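Local coordinates for short afifavidin (Afifella pfennigii, PDB 6HDT), which binds biotin and 2-iminobiotin tightly and without covalent linkage, as a dimeric bacterial avidin whose exact biological role is still obscure, at residues A[10-14]-A[65-70]. Residues are numbered along the deposited sequence; the frame is centred on the assembly and turned at random.
Sequences SAEAF and TWGNFI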
# COMPACT_ATOMS: atom_id res chain seq x y z
N SER A 10 1.69 11.84 -14.25
CA SER A 10 1.57 10.58 -13.54
C SER A 10 0.29 9.76 -13.95
O SER A 10 0.33 8.51 -14.08
CB SER A 10 1.63 10.85 -12.02
OG SER A 10 1.50 9.66 -11.33
N ALA A 11 -0.82 10.46 -14.16
CA ALA A 11 -2.05 9.85 -14.59
C ALA A 11 -1.91 9.30 -15.98
O ALA A 11 -2.39 8.21 -16.26
CB ALA A 11 -3.19 10.85 -14.55
N GLU A 12 -1.26 10.04 -16.86
CA GLU A 12 -1.13 9.59 -18.26
C GLU A 12 -0.19 8.37 -18.35
O GLU A 12 -0.47 7.44 -19.10
CB GLU A 12 -0.66 10.71 -19.18
CG GLU A 12 -1.74 11.77 -19.42
CD GLU A 12 -1.23 12.95 -20.22
OE1 GLU A 12 -0.19 12.79 -20.89
OE2 GLU A 12 -1.86 14.04 -20.18
N ALA A 13 0.86 8.36 -17.52
CA ALA A 13 1.74 7.22 -17.48
C ALA A 13 0.95 6.01 -16.98
O ALA A 13 1.21 4.90 -17.36
CB ALA A 13 2.95 7.50 -16.60
N PHE A 14 -0.02 6.21 -16.08
CA PHE A 14 -0.84 5.08 -15.65
C PHE A 14 -1.78 4.57 -16.75
O PHE A 14 -2.07 3.39 -16.80
CB PHE A 14 -1.57 5.43 -14.37
CG PHE A 14 -2.20 4.25 -13.69
CD1 PHE A 14 -1.42 3.25 -13.10
CD2 PHE A 14 -3.58 4.15 -13.63
CE1 PHE A 14 -2.03 2.20 -12.45
CE2 PHE A 14 -4.19 3.09 -12.97
CZ PHE A 14 -3.42 2.12 -12.39
N THR A 65 2.49 5.42 -7.08
CA THR A 65 2.43 4.89 -8.44
C THR A 65 3.74 5.17 -9.14
O THR A 65 4.44 6.12 -8.81
CB THR A 65 1.25 5.53 -9.19
OG1 THR A 65 1.22 5.06 -10.54
CG2 THR A 65 1.35 7.04 -9.23
N TRP A 66 4.10 4.29 -10.08
CA TRP A 66 5.07 4.63 -11.09
C TRP A 66 4.70 3.95 -12.42
O TRP A 66 4.42 2.75 -12.45
CB TRP A 66 6.49 4.21 -10.70
CG TRP A 66 7.37 4.60 -11.80
CD1 TRP A 66 7.74 3.84 -12.87
CD2 TRP A 66 7.86 5.90 -12.04
NE1 TRP A 66 8.48 4.59 -13.74
CE2 TRP A 66 8.57 5.87 -13.26
CE3 TRP A 66 7.78 7.10 -11.32
CZ2 TRP A 66 9.22 6.98 -13.77
CZ3 TRP A 66 8.43 8.21 -11.83
CH2 TRP A 66 9.14 8.15 -13.04
N GLY A 67 4.75 4.68 -13.53
CA GLY A 67 4.40 4.08 -14.79
C GLY A 67 2.99 3.51 -14.71
O GLY A 67 2.06 4.17 -14.19
N ASN A 68 2.82 2.27 -15.17
CA ASN A 68 1.50 1.65 -15.10
C ASN A 68 1.31 0.78 -13.87
O ASN A 68 0.43 -0.05 -13.84
CB ASN A 68 1.16 0.89 -16.39
CG ASN A 68 2.04 -0.29 -16.62
OD1 ASN A 68 3.25 -0.17 -16.57
ND2 ASN A 68 1.44 -1.45 -16.84
N PHE A 69 2.10 1.03 -12.83
CA PHE A 69 2.02 0.26 -11.60
C PHE A 69 1.57 1.13 -10.47
O PHE A 69 1.85 2.32 -10.43
CB PHE A 69 3.40 -0.34 -11.29
CG PHE A 69 3.89 -1.22 -12.39
CD1 PHE A 69 3.37 -2.50 -12.53
CD2 PHE A 69 4.86 -0.79 -13.25
CE1 PHE A 69 3.79 -3.33 -13.56
CE2 PHE A 69 5.28 -1.60 -14.31
CZ PHE A 69 4.76 -2.87 -14.44
N ILE A 70 0.88 0.48 -9.54
CA ILE A 70 0.25 1.16 -8.44
C ILE A 70 0.17 0.27 -7.21
O ILE A 70 0.09 -0.93 -7.31
CB ILE A 70 -1.15 1.65 -8.85
CG1 ILE A 70 -1.71 2.66 -7.82
CG2 ILE A 70 -2.08 0.49 -9.08
CD1 ILE A 70 -2.92 3.42 -8.35
O HOH W 1 1.82 6.62 -12.79
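The ring of Phe14 packs against the Trp66–Phe69 turn and the side chain of Ile70, illustrating how a short helix can pack on a hairpin at the end of a barrel largely through one aromatic side chain. Phe14 CE1 lies 3.7 Å from Ile70 CB and 3.6 Å from Asn68 O, while Phe14 CD1 is 4.2 Å from Phe69 N, which sits near the plane at the ring's edge. The t rotamer of Phe14 carries the ring nearer the hairpin than its sideways CA-to-CB bond alone would suggest.

The helix end and the turn also meet through their main chains. Phe14 CA makes a CH...O contact with Gly67 O at 3.4 Å, and one ordered water bridges the helix and the hairpin: it hydrogen-bonds to Ser10 O at 2.7 Å, and to Thr65 OG1 and Gly67 O at 2.8 Å each. Thr65 OG1 in turn donates to Phe69 O at 2.8 Å, a bond between the two strands that the turn connects. That turn, from Trp66 to Phe69, is of type II', and Gly67 supplies the positive phi required at its first central position.

Strand alternation sorts the remaining side chains. Thr65 and Ile70 point toward the helix and also touch Val41 inside the avidin barrel, whereas Trp66 and Phe69 point away and pack on Asp77 and Tyr110, respectively, of the second subunit. Helix 7-14 thus covers the barrel end where strands 58-66 and 69-77 join, with Phe14 meeting the Phe35 ring of strand 30-35 and touching Ala93 of strand 82-96.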